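Local coordinates for protein endoglucanase A (Clostridium cellulolyticum, PDB 1EDG) that hydrolyses internal beta-1,4-glycosidic bonds of cellulose as an endoglucanase of glycoside hydrolase family 5, at residues G130-S135 against R172-A177; N178-E183 against G223-P228. All coordinates share one frame; numbering follows the deposited sequence.

In endoglucanase A the loops after three successive strands of the TIM barrel are joined in order, a compact worked example of neighbouring loops tied one to the next. From the N terminus, the loop after strand 116-120 meets the loop after strand 163-166, and interaction 1 closes across the intervening helix 138-155 and strand 163-166. Interaction 2 opens immediately afterwards, in the same loop, and spans helix 187-209 and strand 219-222 before closing on the loop that follows. The two contacts therefore run in series, neither crossing nor nesting, with centres about 11 Å apart. They touch through a salt bridge and a probable hydrogen bond.

Interaction 1: G130-S135 against R172-A177; sequences GYFPSS and RLVGHA
The Phe132 ring, meeting Leu173 and the backbone of Val174, leads this contact between the loops after the third and fourth strands of the family 5 barrel. With CG anti to the backbone N (chi1 -166°), the ring extends from 130-135 to the other loop. There Phe132 CE2 touches Leu173 CD2 at 3.7 Å, the two side chains crossing at roughly a right angle. Phe132 CE1 comes within 3.7 Å of Val174 N and lies 4.1 Å from Val174 CB.

A second group of contacts sets carbon against backbone oxygen. Pro133 CG packs 3.3 Å from Arg172 O, and in return Leu173 CD2 comes within 3.5 Å of Pro133 O, an oxygen that also bonds Ser192 of helix 187-209. Val174 O lies at the edge of the Phe132 ring, in its plane, 3.8 Å from Phe132 CZ.

Hydrogen bonds shape each loop from within. Pro133 centres an inverse gamma turn, with Ser134 N 2.9 Å from Phe132 O. Leu173 to His176 form a type II beta turn closed by His176 N and Leu173 O at 3.0 Å, and Gly175 supplies its positive phi of 94°.

Charged groups border the contact. Lys127 makes a cation-pi interaction with the Phe132 ring. The Arg172 guanidinium has Val174 CG2 over one face, toward its rim, while its NE forms a salt bridge with Glu179 and its NH1 bonds Glu170 O.

Direct contact between the segments is thus van der Waals, with no hydrogen bond across; the directional bonds belong to each loop's own turn or to residues beyond, such as Ser192 and, further along the same loop as Arg172, Glu179.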
ATOM      1  N   GLY A 130     -16.334 -12.195   0.569  1.00 14.43           N
ATOM      2  CA  GLY A 130     -14.963 -12.171   1.052  1.00 15.13           C
ATOM      3  C   GLY A 130     -14.865 -12.371   2.552  1.00 14.89           C
ATOM      4  O   GLY A 130     -15.437 -13.321   3.088  1.00 15.05           O
ATOM      5  N   TYR A 131     -14.143 -11.485   3.230  1.00 12.75           N
ATOM      6  CA  TYR A 131     -13.989 -11.574   4.681  1.00 12.30           C
ATOM      7  C   TYR A 131     -14.572 -10.318   5.328  1.00 12.07           C
ATOM      8  O   TYR A 131     -14.825  -9.325   4.647  1.00 13.61           O
ATOM      9  CB  TYR A 131     -12.504 -11.756   5.071  1.00 11.37           C
ATOM     10  CG  TYR A 131     -11.615 -10.538   4.867  1.00 11.75           C
ATOM     11  CD1 TYR A 131     -11.005 -10.289   3.637  1.00 12.55           C
ATOM     12  CD2 TYR A 131     -11.406  -9.624   5.896  1.00 11.19           C
ATOM     13  CE1 TYR A 131     -10.212  -9.153   3.439  1.00 12.29           C
ATOM     14  CE2 TYR A 131     -10.619  -8.487   5.708  1.00 13.44           C
ATOM     15  CZ  TYR A 131     -10.029  -8.259   4.475  1.00 12.38           C
ATOM     16  OH  TYR A 131      -9.276  -7.122   4.283  1.00 12.13           O
ATOM     17  N   PHE A 132     -14.846 -10.386   6.625  1.00 11.71           N
ATOM     18  CA  PHE A 132     -15.375  -9.249   7.375  1.00 12.20           C
ATOM     19  C   PHE A 132     -14.825  -9.468   8.777  1.00 13.11           C
ATOM     20  O   PHE A 132     -15.099 -10.490   9.408  1.00 11.96           O
ATOM     21  CB  PHE A 132     -16.908  -9.232   7.382  1.00 12.66           C
ATOM     22  CG  PHE A 132     -17.490  -7.925   7.841  1.00 13.18           C
ATOM     23  CD1 PHE A 132     -17.672  -6.875   6.944  1.00 13.92           C
ATOM     24  CD2 PHE A 132     -17.827  -7.725   9.177  1.00 14.38           C
ATOM     25  CE1 PHE A 132     -18.179  -5.642   7.373  1.00 13.84           C
ATOM     26  CE2 PHE A 132     -18.334  -6.493   9.614  1.00 13.55           C
ATOM     27  CZ  PHE A 132     -18.509  -5.453   8.711  1.00 12.90           C
ATOM     28  N   PRO A 133     -14.003  -8.526   9.264  1.00 14.13           N
ATOM     29  CA  PRO A 133     -13.369  -8.586  10.585  1.00 15.08           C
ATOM     30  C   PRO A 133     -14.234  -8.385  11.832  1.00 15.81           C
ATOM     31  O   PRO A 133     -14.120  -7.367  12.513  1.00 15.58           O
ATOM     32  CB  PRO A 133     -12.278  -7.524  10.474  1.00 13.84           C
ATOM     33  CG  PRO A 133     -12.944  -6.475   9.660  1.00 13.67           C
ATOM     34  CD  PRO A 133     -13.621  -7.285   8.562  1.00 14.07           C
ATOM     35  N   SER A 134     -15.101  -9.353  12.111  1.00 16.82           N
ATOM     36  CA  SER A 134     -15.944  -9.326  13.307  1.00 18.38           C
ATOM     37  C   SER A 134     -16.168 -10.789  13.671  1.00 17.55           C
ATOM     38  O   SER A 134     -16.123 -11.664  12.800  1.00 15.40           O
ATOM     39  CB  SER A 134     -17.267  -8.582  13.074  1.00 18.88           C
ATOM     40  OG  SER A 134     -18.196  -9.353  12.333  1.00 23.00           O
ATOM     41  N   SER A 135     -16.362 -11.064  14.958  1.00 18.40           N
ATOM     42  CA  SER A 135     -16.543 -12.435  15.430  1.00 18.68           C
ATOM     43  C   SER A 135     -17.628 -13.256  14.741  1.00 16.98           C
ATOM     44  O   SER A 135     -17.428 -14.443  14.472  1.00 16.87           O
ATOM     45  CB  SER A 135     -16.745 -12.453  16.946  1.00 20.42           C
ATOM     46  OG  SER A 135     -15.541 -12.109  17.609  1.00 22.85           O
ATOM     47  N   ARG A 172     -11.570  -3.466   7.988  1.00 13.04           N
ATOM     48  CA  ARG A 172     -12.326  -2.556   8.835  1.00 14.55           C
ATOM     49  C   ARG A 172     -13.791  -2.975   8.888  1.00 14.38           C
ATOM     50  O   ARG A 172     -14.211  -3.875   8.160  1.00 14.46           O
ATOM     51  CB  ARG A 172     -12.237  -1.150   8.226  1.00 13.13           C
ATOM     52  CG  ARG A 172     -12.900  -1.053   6.846  1.00 13.36           C
ATOM     53  CD  ARG A 172     -12.493   0.199   6.090  1.00 15.07           C
ATOM     54  NE  ARG A 172     -13.239   0.358   4.842  1.00 15.04           N
ATOM     55  CZ  ARG A 172     -12.990  -0.301   3.712  1.00 15.78           C
ATOM     56  NH1 ARG A 172     -12.001  -1.180   3.644  1.00 14.90           N
ATOM     57  NH2 ARG A 172     -13.734  -0.076   2.637  1.00 15.99           N
ATOM     58  N   LEU A 173     -14.568  -2.290   9.724  1.00 16.35           N
ATOM     59  CA  LEU A 173     -15.996  -2.567   9.846  1.00 17.58           C
ATOM     60  C   LEU A 173     -16.764  -1.701   8.848  1.00 17.26           C
ATOM     61  O   LEU A 173     -17.222  -0.610   9.183  1.00 18.96           O
ATOM     62  CB  LEU A 173     -16.477  -2.289  11.275  1.00 17.10           C
ATOM     63  CG  LEU A 173     -15.894  -3.189  12.368  1.00 16.37           C
ATOM     64  CD1 LEU A 173     -16.323  -2.685  13.735  1.00 17.18           C
ATOM     65  CD2 LEU A 173     -16.333  -4.634  12.151  1.00 16.51           C
ATOM     66  N   VAL A 174     -16.884  -2.183   7.614  1.00 18.64           N
ATOM     67  CA  VAL A 174     -17.587  -1.445   6.567  1.00 19.35           C
ATOM     68  C   VAL A 174     -19.025  -1.174   7.004  1.00 22.50           C
ATOM     69  O   VAL A 174     -19.719  -2.073   7.480  1.00 23.31           O
ATOM     70  CB  VAL A 174     -17.602  -2.221   5.228  1.00 19.54           C
ATOM     71  CG1 VAL A 174     -18.288  -1.402   4.154  1.00 19.30           C
ATOM     72  CG2 VAL A 174     -16.183  -2.559   4.795  1.00 18.78           C
ATOM     73  N   GLY A 175     -19.454   0.075   6.875  1.00 24.68           N
ATOM     74  CA  GLY A 175     -20.805   0.433   7.261  1.00 26.68           C
ATOM     75  C   GLY A 175     -20.910   0.949   8.683  1.00 27.45           C
ATOM     76  O   GLY A 175     -21.806   1.736   8.989  1.00 29.91           O
ATOM     77  N   HIS A 176     -19.987   0.527   9.545  1.00 27.54           N
ATOM     78  CA  HIS A 176     -19.978   0.947  10.946  1.00 27.23           C
ATOM     79  C   HIS A 176     -19.616   2.426  11.072  1.00 27.95           C
ATOM     80  O   HIS A 176     -18.994   3.007  10.176  1.00 28.16           O
ATOM     81  CB  HIS A 176     -18.978   0.089  11.735  1.00 28.33           C
ATOM     82  CG  HIS A 176     -19.074   0.239  13.226  1.00 29.40           C
ATOM     83  ND1 HIS A 176     -19.969  -0.477  13.991  1.00 30.65           N
ATOM     84  CD2 HIS A 176     -18.358   0.990  14.097  1.00 29.44           C
ATOM     85  CE1 HIS A 176     -19.800  -0.176  15.267  1.00 29.64           C
ATOM     86  NE2 HIS A 176     -18.827   0.714  15.357  1.00 29.62           N
ATOM     87  N   ALA A 177     -20.012   3.032  12.189  1.00 28.20           N
ATOM     88  CA  ALA A 177     -19.723   4.438  12.451  1.00 28.33           C
ATOM     89  C   ALA A 177     -18.221   4.694  12.552  1.00 28.00           C
ATOM     90  O   ALA A 177     -17.744   5.772  12.205  1.00 29.40           O
ATOM     91  CB  ALA A 177     -20.413   4.881  13.729  1.00 29.45           C
TER

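Interaction 2: N178-E183 against G223-P228; sequences NEWWPE and GYVASP
Tyr224 extends its ring lengthwise toward 178-183, CG being anti to the backbone N (chi1 -168°), so that its hydroxyl arrives beside a backbone carbonyl. Tyr224 OH donates to Asn178 O at 2.7 Å, approaching from above the carbonyl plane rather than along a lone pair. Leu173 N is a probable donor to the same hydroxyl, which would then be gripped from two directions. Nearer the root of the ring, Pro182 crosses Tyr224 obliquely, its CB 3.6 Å from Tyr224 CD2.

Val225 points its two methyls to different partners: CG1 lies 3.8 Å from Trp180 CE3, the side chains crossing at about a right angle, and CG2 sits 3.1 Å from Glu179 O, a buried oxygen with no hydrogen-bond partner in the model. From the indole's own loop, CD of Glu179, the partner of Arg172, lies 3.3 Å above one face of the Trp180 ring, offset toward the rim. The loops so joined follow the fourth and fifth strands of the (beta/alpha)8 barrel, at the C-terminal strand ends where family 5 enzymes carry their active site. Pro182 itself centres an inverse gamma turn.

Ser227 stands at the N-cap of helix 228-232, its OG paired with Gly230 N. The same OG donates to Tyr224 O nearly along the C=O axis, 167° at the oxygen, and Ser227 N also binds that carbonyl. From this position Ser227 OG packs 3.5 Å from Pro182 CD.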
ATOM      1  N   ASN A 178     -17.487   3.699  13.038  1.00 26.79           N
ATOM      2  CA  ASN A 178     -16.039   3.796  13.193  1.00 26.88           C
ATOM      3  C   ASN A 178     -15.318   3.013  12.102  1.00 25.09           C
ATOM      4  O   ASN A 178     -14.291   2.388  12.349  1.00 23.78           O
ATOM      5  CB  ASN A 178     -15.611   3.269  14.563  1.00 29.32           C
ATOM      6  CG  ASN A 178     -16.271   4.013  15.703  1.00 32.06           C
ATOM      7  OD1 ASN A 178     -16.981   3.417  16.517  1.00 32.83           O
ATOM      8  ND2 ASN A 178     -16.065   5.322  15.755  1.00 32.45           N
ATOM      9  N   GLU A 179     -15.866   3.043  10.897  1.00 23.31           N
ATOM     10  CA  GLU A 179     -15.264   2.335   9.774  1.00 23.11           C
ATOM     11  C   GLU A 179     -13.878   2.884   9.414  1.00 22.73           C
ATOM     12  O   GLU A 179     -12.965   2.117   9.106  1.00 20.04           O
ATOM     13  CB  GLU A 179     -16.173   2.422   8.542  1.00 22.57           C
ATOM     14  CG  GLU A 179     -15.600   1.755   7.295  1.00 22.64           C
ATOM     15  CD  GLU A 179     -16.440   1.969   6.039  1.00 23.36           C
ATOM     16  OE1 GLU A 179     -17.617   2.375   6.145  1.00 24.27           O
ATOM     17  OE2 GLU A 179     -15.917   1.722   4.931  1.00 22.02           O
ATOM     18  N   TRP A 180     -13.719   4.201   9.501  1.00 21.73           N
ATOM     19  CA  TRP A 180     -12.468   4.836   9.114  1.00 24.19           C
ATOM     20  C   TRP A 180     -11.464   5.220  10.193  1.00 26.26           C
ATOM     21  O   TRP A 180     -10.454   5.865   9.898  1.00 26.76           O
ATOM     22  CB  TRP A 180     -12.769   6.026   8.200  1.00 22.84           C
ATOM     23  CG  TRP A 180     -13.531   5.610   6.979  1.00 23.09           C
ATOM     24  CD1 TRP A 180     -14.848   5.851   6.710  1.00 23.41           C
ATOM     25  CD2 TRP A 180     -13.036   4.823   5.885  1.00 23.77           C
ATOM     26  NE1 TRP A 180     -15.205   5.257   5.523  1.00 23.46           N
ATOM     27  CE2 TRP A 180     -14.114   4.621   4.996  1.00 23.63           C
ATOM     28  CE3 TRP A 180     -11.789   4.267   5.576  1.00 24.27           C
ATOM     29  CZ2 TRP A 180     -13.981   3.885   3.813  1.00 24.28           C
ATOM     30  CZ3 TRP A 180     -11.658   3.534   4.399  1.00 24.81           C
ATOM     31  CH2 TRP A 180     -12.750   3.352   3.533  1.00 25.31           C
ATOM     32  N   TRP A 181     -11.697   4.790  11.428  1.00 28.47           N
ATOM     33  CA  TRP A 181     -10.773   5.108  12.510  1.00 31.51           C
ATOM     34  C   TRP A 181     -11.007   4.209  13.710  1.00 31.41           C
ATOM     35  O   TRP A 181     -12.146   4.012  14.132  1.00 31.66           O
ATOM     36  CB  TRP A 181     -10.899   6.579  12.919  0.70 34.70           C
ATOM     37  CG  TRP A 181     -12.259   6.965  13.432  0.70 38.15           C
ATOM     38  CD1 TRP A 181     -13.445   6.914  12.750  0.70 38.63           C
ATOM     39  CD2 TRP A 181     -12.564   7.489  14.728  0.70 39.13           C
ATOM     40  NE1 TRP A 181     -14.466   7.376  13.543  0.70 39.88           N
ATOM     41  CE2 TRP A 181     -13.954   7.736  14.762  0.70 40.14           C
ATOM     42  CE3 TRP A 181     -11.797   7.775  15.865  0.70 39.49           C
ATOM     43  CZ2 TRP A 181     -14.595   8.258  15.890  0.70 40.88           C
ATOM     44  CZ3 TRP A 181     -12.432   8.294  16.985  0.70 40.51           C
ATOM     45  CH2 TRP A 181     -13.820   8.529  16.988  0.70 41.42           C
ATOM     46  N   PRO A 182      -9.928   3.643  14.272  1.00 30.66           N
ATOM     47  CA  PRO A 182     -10.026   2.757  15.432  1.00 30.91           C
ATOM     48  C   PRO A 182     -10.305   3.472  16.761  1.00 32.05           C
ATOM     49  O   PRO A 182      -9.377   3.827  17.498  1.00 32.43           O
ATOM     50  CB  PRO A 182      -8.668   2.051  15.429  1.00 30.61           C
ATOM     51  CG  PRO A 182      -7.748   3.100  14.907  1.00 29.59           C
ATOM     52  CD  PRO A 182      -8.542   3.702  13.769  1.00 31.14           C
ATOM     53  N   GLU A 183     -11.580   3.713  17.046  1.00 32.80           N
ATOM     54  CA  GLU A 183     -11.981   4.349  18.300  1.00 33.26           C
ATOM     55  C   GLU A 183     -11.916   3.248  19.359  1.00 32.06           C
ATOM     56  O   GLU A 183     -12.862   2.485  19.522  1.00 30.58           O
ATOM     57  CB  GLU A 183     -13.406   4.900  18.179  1.00 36.48           C
ATOM     58  CG  GLU A 183     -14.041   5.365  19.490  1.00 40.37           C
ATOM     59  CD  GLU A 183     -13.227   6.425  20.205  1.00 42.93           C
ATOM     60  OE1 GLU A 183     -12.357   6.063  21.023  1.00 45.98           O
ATOM     61  OE2 GLU A 183     -13.463   7.625  19.963  1.00 46.14           O
ATOM     62  N   GLY A 223      -2.893  -2.976  10.562  1.00 10.31           N
ATOM     63  CA  GLY A 223      -3.721  -2.977  11.753  1.00 10.44           C
ATOM     64  C   GLY A 223      -5.072  -2.486  11.256  1.00 10.30           C
ATOM     65  O   GLY A 223      -5.293  -2.429  10.044  1.00 10.30           O
ATOM     66  N   TYR A 224      -5.961  -2.089  12.160  1.00 11.06           N
ATOM     67  CA  TYR A 224      -7.292  -1.604  11.777  1.00 11.55           C
ATOM     68  C   TYR A 224      -7.222  -0.479  10.729  1.00 12.61           C
ATOM     69  O   TYR A 224      -6.582   0.555  10.960  1.00 11.66           O
ATOM     70  CB  TYR A 224      -8.063  -1.134  13.020  1.00 12.34           C
ATOM     71  CG  TYR A 224      -9.540  -0.894  12.778  1.00 12.73           C
ATOM     72  CD1 TYR A 224     -10.450  -1.949  12.793  1.00 12.72           C
ATOM     73  CD2 TYR A 224     -10.020   0.382  12.504  1.00 13.75           C
ATOM     74  CE1 TYR A 224     -11.803  -1.738  12.534  1.00 13.65           C
ATOM     75  CE2 TYR A 224     -11.367   0.606  12.242  1.00 14.88           C
ATOM     76  CZ  TYR A 224     -12.255  -0.457  12.254  1.00 14.12           C
ATOM     77  OH  TYR A 224     -13.577  -0.234  11.940  1.00 15.00           O
ATOM     78  N   VAL A 225      -7.890  -0.701   9.591  1.00 11.53           N
ATOM     79  CA  VAL A 225      -7.951   0.213   8.434  1.00 12.22           C
ATOM     80  C   VAL A 225      -6.567   0.679   7.971  1.00 12.15           C
ATOM     81  O   VAL A 225      -6.447   1.708   7.297  1.00 11.19           O
ATOM     82  CB  VAL A 225      -8.841   1.468   8.678  1.00 14.37           C
ATOM     83  CG1 VAL A 225      -9.314   2.058   7.351  1.00 15.06           C
ATOM     84  CG2 VAL A 225     -10.037   1.110   9.467  1.00 21.60           C
ATOM     85  N   ALA A 226      -5.539  -0.099   8.305  1.00 10.27           N
ATOM     86  CA  ALA A 226      -4.149   0.217   7.969  1.00  9.24           C
ATOM     87  C   ALA A 226      -3.740   1.606   8.475  1.00 10.30           C
ATOM     88  O   ALA A 226      -2.853   2.245   7.906  1.00 11.40           O
ATOM     89  CB  ALA A 226      -3.909   0.105   6.457  1.00  8.69           C
ATOM     90  N   SER A 227      -4.386   2.091   9.531  1.00 10.38           N
ATOM     91  CA  SER A 227      -4.037   3.406  10.066  1.00 11.65           C
ATOM     92  C   SER A 227      -2.805   3.317  10.972  1.00 11.51           C
ATOM     93  O   SER A 227      -2.446   2.236  11.457  1.00 11.33           O
ATOM     94  CB  SER A 227      -5.214   4.016  10.835  1.00 12.80           C
ATOM     95  OG  SER A 227      -5.507   3.274  12.002  1.00 16.73           O
ATOM     96  N   PRO A 228      -2.094   4.440  11.154  1.00 13.34           N
ATOM     97  CA  PRO A 228      -0.913   4.420  12.021  1.00 13.79           C
ATOM     98  C   PRO A 228      -1.325   3.981  13.431  1.00 13.57           C
ATOM     99  O   PRO A 228      -0.653   3.150  14.047  1.00 12.81           O
ATOM    100  CB  PRO A 228      -0.453   5.878  11.994  1.00 13.85           C
ATOM    101  CG  PRO A 228      -0.840   6.321  10.618  1.00 14.79           C
ATOM    102  CD  PRO A 228      -2.229   5.742  10.475  1.00 13.40           C
TER